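Local coordinates for protein metallocarboxypeptidase (PDB 3DWC) that probably removes single amino acids from the C-terminal end of peptides, with broad specificity except for proline, as a cobalt-bound metallocarboxypeptidase of the M32 family, at residues B[296-299]-B[300-304]; B[459-462]-B[463-467]; B[272-275]-B[276-280]. All coordinates share one frame; numbering follows the deposited sequence.

Contact 1: residues B[296-299]-B[300-304]. With CO (cobalt (II) ion), chain Q.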
loop_
_atom_site.group_PDB
_atom_site.type_symbol
_atom_site.label_atom_id
_atom_site.label_comp_id
_atom_site.label_asym_id
_atom_site.label_seq_id
_atom_site.Cartn_x
_atom_site.Cartn_y
_atom_site.Cartn_z
ATOM N N VAL B 296 -24.579 6.482 11.632
ATOM C CA VAL B 296 -24.464 5.132 12.168
ATOM C C VAL B 296 -22.999 4.745 12.407
ATOM O O VAL B 296 -22.692 4.229 13.466
ATOM C CB VAL B 296 -25.258 4.080 11.339
ATOM C CG1 VAL B 296 -25.038 2.662 11.909
ATOM C CG2 VAL B 296 -26.721 4.476 11.291
ATOM N N HIS B 297 -22.082 5.141 11.525
ATOM C CA HIS B 297 -20.654 4.815 11.699
ATOM C C HIS B 297 -20.069 5.501 12.940
ATOM O O HIS B 297 -19.452 4.848 13.807
ATOM C CB HIS B 297 -19.871 5.202 10.444
ATOM C CG HIS B 297 -18.877 4.178 10.029
ATOM N ND1 HIS B 297 -18.003 3.596 10.918
ATOM C CD2 HIS B 297 -18.707 3.535 8.853
ATOM C CE1 HIS B 297 -17.268 2.701 10.283
ATOM N NE2 HIS B 297 -17.679 2.642 9.025
ATOM N N GLU B 298 -20.299 6.810 13.050
ATOM C CA GLU B 298 -19.797 7.605 14.175
ATOM C C GLU B 298 -20.522 7.194 15.455
ATOM O O GLU B 298 -19.983 7.352 16.546
ATOM C CB GLU B 298 -19.946 9.120 13.877
ATOM C CG GLU B 298 -19.325 10.017 14.920
ATOM C CD GLU B 298 -17.794 10.031 14.890
ATOM O OE1 GLU B 298 -17.192 10.904 15.568
ATOM O OE2 GLU B 298 -17.196 9.215 14.176
ATOM N N GLY B 299 -21.706 6.581 15.321
ATOM C CA GLY B 299 -22.362 5.945 16.451
ATOM C C GLY B 299 -21.612 4.750 17.017
ATOM O O GLY B 299 -21.624 4.494 18.238
ATOM N N GLN B 300 -20.982 3.990 16.144
ATOM C CA GLN B 300 -20.080 2.941 16.554
ATOM C C GLN B 300 -18.754 3.444 17.132
ATOM O O GLN B 300 -18.265 2.902 18.125
ATOM C CB GLN B 300 -19.839 1.989 15.383
ATOM C CG GLN B 300 -21.130 1.434 14.712
ATOM C CD GLN B 300 -22.249 1.054 15.653
ATOM O OE1 GLN B 300 -22.162 0.069 16.397
ATOM N NE2 GLN B 300 -23.309 1.862 15.653
ATOM N N SER B 301 -18.137 4.454 16.546
ATOM C CA SER B 301 -16.898 4.955 17.129
ATOM C C SER B 301 -17.153 5.524 18.527
ATOM O O SER B 301 -16.354 5.357 19.482
ATOM C CB SER B 301 -16.309 6.011 16.213
ATOM O OG SER B 301 -17.292 6.977 15.949
ATOM N N LEU B 302 -18.242 6.259 18.643
ATOM C CA LEU B 302 -18.563 6.958 19.897
ATOM C C LEU B 302 -19.176 6.064 20.950
ATOM O O LEU B 302 -19.076 6.319 22.150
ATOM C CB LEU B 302 -19.422 8.185 19.629
ATOM C CG LEU B 302 -18.709 9.273 18.822
ATOM C CD1 LEU B 302 -19.691 10.392 18.463
ATOM C CD2 LEU B 302 -17.510 9.840 19.536
ATOM N N PHE B 303 -19.789 4.997 20.531
ATOM C CA PHE B 303 -20.162 3.956 21.477
ATOM C C PHE B 303 -18.913 3.421 22.205
ATOM O O PHE B 303 -18.875 3.322 23.445
ATOM C CB PHE B 303 -20.878 2.858 20.714
ATOM C CG PHE B 303 -21.506 1.832 21.596
ATOM C CD1 PHE B 303 -22.817 1.936 21.965
ATOM C CD2 PHE B 303 -20.762 0.757 22.045
ATOM C CE1 PHE B 303 -23.409 0.961 22.774
ATOM C CE2 PHE B 303 -21.344 -0.261 22.816
ATOM C CZ PHE B 303 -22.676 -0.141 23.199
ATOM N N ALA B 304 -17.863 3.150 21.422
ATOM C CA ALA B 304 -16.588 2.711 21.960
ATOM C C ALA B 304 -15.942 3.779 22.817
ATOM O O ALA B 304 -15.654 3.563 23.986
ATOM C CB ALA B 304 -15.580 2.246 20.798
HETATM CO CO CO Q . -15.041 8.983 13.808
HETATM O O HOH W 1 -15.020 10.769 14.034
HETATM O O HOH W 2 -12.861 9.178 13.256
HETATM O O HOH W 3 -15.265 9.892 11.840
#
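Glu298 starts out with CG anti to its own backbone N (chi1 -174°) and then bends at CG, which carries the carboxylate past Ser301, one helical turn on. In Ser301, chi1 of 53° sets OG between backbone N and carbonyl carbon, within reach of Glu298 O. Both lie on helix 294-309, which adds the third protein ligand to the HExxH type of metallopeptidase site, here holding cobalt: OE2 of Glu298 binds the ion at 2.2 Å, beside His267 and His271 of another helix and waters. Ser301 OG donates to Glu298 O over 2.8 Å, reaching that oxygen from the same face as the helical N-H of Leu302. The same OG lies 2.9 Å from Glu298 OE2, a small hydroxyl set close beside the metal-binding carboxylate. Leu302 crosses the glutamate stem at a slant, its CD1 3.6 Å from Glu298 CG, an apolar neighbour for the methylenes. On another side of the helix, the bend at chi2 of Gln300 (-40°) brings NE2 back to Val296 O, while OE1 accepts from Trp467 and Gln462. Val296 O accepts two bonds from opposite faces of its plane, from Gln300 N and, at 3.3 Å, from Gln300 NE2.

Contact 2: residues B[459-462]-B[463-467]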
loop_
_atom_site.group_PDB
_atom_site.type_symbol
_atom_site.label_atom_id
_atom_site.label_comp_id
_atom_site.label_asym_id
_atom_site.label_seq_id
_atom_site.Cartn_x
_atom_site.Cartn_y
_atom_site.Cartn_z
ATOM N N LEU B 459 -20.230 -6.310 22.633
ATOM C CA LEU B 459 -19.879 -6.304 21.222
ATOM C C LEU B 459 -20.856 -7.192 20.458
ATOM O O LEU B 459 -21.233 -6.850 19.352
ATOM C CB LEU B 459 -18.414 -6.750 20.971
ATOM C CG LEU B 459 -17.317 -5.957 21.697
ATOM C CD1 LEU B 459 -15.968 -6.637 21.575
ATOM C CD2 LEU B 459 -17.304 -4.496 21.166
ATOM N N ALA B 460 -21.307 -8.297 21.064
ATOM C CA ALA B 460 -22.259 -9.170 20.410
ATOM C C ALA B 460 -23.598 -8.500 20.130
ATOM O O ALA B 460 -24.191 -8.695 19.070
ATOM C CB ALA B 460 -22.478 -10.451 21.204
ATOM N N LYS B 461 -24.071 -7.704 21.071
ATOM C CA LYS B 461 -25.313 -6.913 20.860
ATOM C C LYS B 461 -25.150 -5.903 19.727
ATOM O O LYS B 461 -26.068 -5.696 18.945
ATOM C CB LYS B 461 -25.689 -6.126 22.111
ATOM C CG LYS B 461 -26.268 -6.903 23.227
ATOM C CD LYS B 461 -27.729 -7.326 22.941
ATOM C CE LYS B 461 -28.246 -8.303 24.019
ATOM N NZ LYS B 461 -29.679 -8.659 23.799
ATOM N N GLN B 462 -23.999 -5.257 19.668
ATOM C CA GLN B 462 -23.689 -4.313 18.548
ATOM C C GLN B 462 -23.692 -5.024 17.178
ATOM O O GLN B 462 -24.147 -4.486 16.165
ATOM C CB GLN B 462 -22.329 -3.680 18.726
ATOM C CG GLN B 462 -22.255 -2.565 19.760
ATOM C CD GLN B 462 -20.924 -1.915 19.795
ATOM O OE1 GLN B 462 -20.012 -2.365 20.540
ATOM N NE2 GLN B 462 -20.775 -0.783 19.034
ATOM N N ASN B 463 -23.191 -6.250 17.184
ATOM C CA ASN B 463 -23.045 -7.015 15.977
ATOM C C ASN B 463 -24.412 -7.414 15.505
ATOM O O ASN B 463 -24.722 -7.266 14.320
ATOM C CB ASN B 463 -22.133 -8.208 16.232
ATOM C CG ASN B 463 -21.782 -9.011 14.946
ATOM O OD1 ASN B 463 -21.535 -8.458 13.882
ATOM N ND2 ASN B 463 -21.741 -10.328 15.087
ATOM N N GLU B 464 -25.232 -7.906 16.427
ATOM C CA GLU B 464 -26.580 -8.314 16.125
ATOM C C GLU B 464 -27.423 -7.134 15.675
ATOM O O GLU B 464 -28.169 -7.238 14.714
ATOM C CB GLU B 464 -27.266 -9.043 17.332
ATOM C CG GLU B 464 -28.813 -8.697 17.486
ATOM C CD GLU B 464 -29.393 -9.063 18.857
ATOM O OE1 GLU B 464 -29.188 -10.247 19.263
ATOM O OE2 GLU B 464 -30.084 -8.196 19.515
ATOM N N LYS B 465 -27.368 -6.052 16.423
ATOM C CA LYS B 465 -28.279 -4.934 16.196
ATOM C C LYS B 465 -27.929 -4.075 15.002
ATOM O O LYS B 465 -28.822 -3.543 14.337
ATOM C CB LYS B 465 -28.396 -4.031 17.442
ATOM C CG LYS B 465 -29.134 -4.692 18.569
ATOM C CD LYS B 465 -29.048 -3.872 19.888
ATOM C CE LYS B 465 -29.828 -4.587 20.982
ATOM N NZ LYS B 465 -31.297 -4.816 20.623
ATOM N N ILE B 466 -26.640 -3.931 14.744
ATOM C CA ILE B 466 -26.181 -3.000 13.765
ATOM C C ILE B 466 -25.297 -3.665 12.723
ATOM O O ILE B 466 -25.632 -3.644 11.535
ATOM C CB ILE B 466 -25.405 -1.814 14.387
ATOM C CG1 ILE B 466 -26.267 -1.095 15.443
ATOM C CG2 ILE B 466 -24.943 -0.876 13.273
ATOM C CD1 ILE B 466 -27.584 -0.500 14.889
ATOM N N TRP B 467 -24.162 -4.219 13.144
ATOM C CA TRP B 467 -23.103 -4.531 12.169
ATOM C C TRP B 467 -23.551 -5.535 11.131
ATOM O O TRP B 467 -23.274 -5.365 9.970
ATOM C CB TRP B 467 -21.757 -4.933 12.801
ATOM C CG TRP B 467 -21.257 -4.087 13.921
ATOM C CD1 TRP B 467 -21.506 -2.772 14.132
ATOM C CD2 TRP B 467 -20.361 -4.495 14.950
ATOM N NE1 TRP B 467 -20.832 -2.331 15.255
ATOM C CE2 TRP B 467 -20.143 -3.391 15.785
ATOM C CE3 TRP B 467 -19.756 -5.713 15.276
ATOM C CZ2 TRP B 467 -19.333 -3.460 16.911
ATOM C CZ3 TRP B 467 -18.976 -5.787 16.427
ATOM C CH2 TRP B 467 -18.780 -4.679 17.221
#
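Gln462 and Trp467, five residues apart, make the main side-chain contact. The indole presents one face to the glutamine stem: Gln462 CB stands 3.9 Å from the centroid of the six-membered ring, 29° off its normal, in a CH-pi contact displaced toward the rim. With CG anti to the carbonyl carbon (chi1 -77°) and the chain extended beyond it, Gln462 runs its amide out past the ring. There Gln462 CD comes to 3.6 Å from Trp467 CZ2, with amide and ring planes turned 58° apart. A long side chain with an apolar stem and an amide end suits this place, because the stem packs on the ring while NE2 reaches Gln300 OE1, the same oxygen that accepts from Trp467 NE1. Leu459 extends the apolar side, its CD2 4.2 Å from Trp467 CH2.

Among the backbone bonds, Asn463, Glu464 and Lys465 follow the ordinary alpha-helical pattern, Lys465 N meeting Lys461 O at 2.9 Å. At the C-terminal end of helix 456-467 this gives way to a wider pi-type turn. Gln462 O receives two N-H groups there: Ile466 N from above the carbonyl plane, and Trp467 N within that plane at 3.0 Å. In this wider turn the Trp467 indole lies over Gln462 CB.

The charged groups gather on another side of the helix. Lys461 and Lys465 cross at a slant through their methylenes, with CD of Lys461 4.0 Å from CE of Lys465. Glu440 on helix 421-441 forms salt bridges with both ammonium groups, and Lys465 also donates to Ala482 O. This shared acid probably eases the approach of two like charges. Glu464 OE2 is a more distant companion, joined to Lys465 NZ by a long salt bridge of 3.8 Å.

Contact 3: residues B[272-275]-B[276-280]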
loop_
_atom_site.group_PDB
_atom_site.type_symbol
_atom_site.label_atom_id
_atom_site.label_comp_id
_atom_site.label_asym_id
_atom_site.label_seq_id
_atom_site.Cartn_x
_atom_site.Cartn_y
_atom_site.Cartn_z
ATOM N N ALA B 272 -13.683 0.408 13.169
ATOM C CA ALA B 272 -13.123 -0.836 12.644
ATOM C C ALA B 272 -13.999 -2.036 12.886
ATOM O O ALA B 272 -14.120 -2.918 12.011
ATOM C CB ALA B 272 -11.723 -1.096 13.246
ATOM N N LYS B 273 -14.586 -2.109 14.071
ATOM C CA LYS B 273 -15.419 -3.280 14.412
ATOM C C LYS B 273 -16.622 -3.328 13.497
ATOM O O LYS B 273 -17.075 -4.403 13.101
ATOM C CB LYS B 273 -15.883 -3.210 15.867
ATOM C CG LYS B 273 -14.747 -3.386 16.945
ATOM C CD LYS B 273 -14.073 -4.772 16.892
ATOM C CE LYS B 273 -15.034 -5.905 17.366
ATOM N NZ LYS B 273 -14.389 -7.245 17.271
ATOM N N TYR B 274 -17.148 -2.172 13.140
ATOM C CA TYR B 274 -18.253 -2.120 12.192
ATOM C C TYR B 274 -17.801 -2.659 10.828
ATOM O O TYR B 274 -18.420 -3.604 10.278
ATOM C CB TYR B 274 -18.801 -0.698 12.106
ATOM C CG TYR B 274 -20.134 -0.459 11.416
ATOM C CD1 TYR B 274 -20.954 -1.486 10.962
ATOM C CD2 TYR B 274 -20.586 0.825 11.261
ATOM C CE1 TYR B 274 -22.236 -1.182 10.344
ATOM C CE2 TYR B 274 -21.814 1.128 10.634
ATOM C CZ TYR B 274 -22.630 0.110 10.198
ATOM O OH TYR B 274 -23.831 0.429 9.624
ATOM N N GLU B 275 -16.701 -2.097 10.318
ATOM C CA GLU B 275 -16.131 -2.516 9.036
ATOM C C GLU B 275 -15.781 -4.018 8.997
ATOM O O GLU B 275 -16.117 -4.701 8.006
ATOM C CB GLU B 275 -14.927 -1.631 8.670
ATOM C CG GLU B 275 -15.314 -0.159 8.403
ATOM C CD GLU B 275 -16.174 -0.007 7.144
ATOM O OE1 GLU B 275 -17.103 0.831 7.091
ATOM O OE2 GLU B 275 -15.929 -0.754 6.192
ATOM N N GLN B 276 -15.186 -4.563 10.075
ATOM C CA GLN B 276 -14.722 -5.952 10.083
ATOM C C GLN B 276 -15.855 -6.938 10.174
ATOM O O GLN B 276 -15.660 -8.135 9.886
ATOM C CB GLN B 276 -13.773 -6.247 11.284
ATOM C CG GLN B 276 -12.410 -5.581 11.181
ATOM C CD GLN B 276 -11.389 -6.178 12.128
ATOM O OE1 GLN B 276 -11.708 -6.575 13.290
ATOM N NE2 GLN B 276 -10.153 -6.319 11.619
ATOM N N ASN B 277 -17.007 -6.467 10.665
ATOM C CA ASN B 277 -18.162 -7.304 10.839
ATOM C C ASN B 277 -19.366 -6.899 10.023
ATOM O O ASN B 277 -20.481 -7.350 10.321
ATOM C CB ASN B 277 -18.524 -7.376 12.310
ATOM C CG ASN B 277 -17.433 -8.001 13.109
ATOM O OD1 ASN B 277 -17.338 -9.224 13.158
ATOM N ND2 ASN B 277 -16.555 -7.178 13.676
ATOM N N CYS B 278 -19.147 -6.126 8.966
ATOM C CA CYS B 278 -20.256 -5.594 8.195
ATOM C C CYS B 278 -20.916 -6.696 7.384
ATOM O O CYS B 278 -20.265 -7.347 6.578
ATOM C CB CYS B 278 -19.809 -4.415 7.300
ATOM S SG CYS B 278 -21.199 -3.424 6.705
ATOM N N GLY B 279 -22.213 -6.906 7.583
ATOM C CA GLY B 279 -22.986 -7.750 6.670
ATOM C C GLY B 279 -23.843 -6.985 5.683
ATOM O O GLY B 279 -23.710 -5.798 5.535
ATOM N N PRO B 280 -24.784 -7.657 5.016
ATOM C CA PRO B 280 -25.151 -9.042 5.200
ATOM C C PRO B 280 -24.171 -10.054 4.583
ATOM O O PRO B 280 -23.611 -9.833 3.542
ATOM C CB PRO B 280 -26.561 -9.135 4.568
ATOM C CG PRO B 280 -26.684 -7.983 3.649
ATOM C CD PRO B 280 -25.592 -6.990 3.974
HETATM O O HOH W 4 -13.833 -7.712 14.706
#
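Lys273 and Asn277 run side by side and point the same way, and this pairing finishes the C-terminal end of helix 259-276, the helix that carries the HExxH motif and its two cobalt-binding histidines. Asn277 is the first residue to leave helical backbone angles, and asparagine suits the place because its short side chain supplies a donor beside the last turn. With CG anti to its carbonyl carbon (chi1 -63°), the amide turns back and ND2 donates to Lys273 O at 2.9 Å. The bond is nearly straight (167°) and lies in the carbonyl plane on a lone pair. Asn277 N donates to Tyr274 O at 3.2 Å from above the carbonyl plane and adds a weak bond to Lys273 O. The Tyr274 hydroxyl is held by Arg292 N, and the sulfur of Cys278 meets the ring obliquely, 5.2 Å from the centroid, in a loose sulfur-aromatic contact. The Glu275 carboxylate is held by His297 and, in a salt bridge, by Lys244. One water joins three side chains, accepting from Lys273 NZ at 2.7 Å and from Asn277 ND2 at 3.0 Å while donating at 2.8 Å to OE1 of Gln276, whose NE2 donates to Asp226 O.

Each contact lies within a short run of chain, but their settings differ. Contact 1 is buried near the centre of the chain and alone contains a metal ligand; contacts 2 and 3 lie farther out and are partly buried. Hydroxyl, carboxylate and cobalt chemistry marks contact 1, an aromatic face and paired lysines contact 2, and an amide-and-water helix ending contact 3. All three meet: polar side chains join contact 1 to contacts 2 and 3, whereas a backbone bond from Gly279 N to Trp467 O ties contact 3 to contact 2. Tyr274 packs against both His297 and Trp467, where helices 259-276, 294-309 and 456-467 meet.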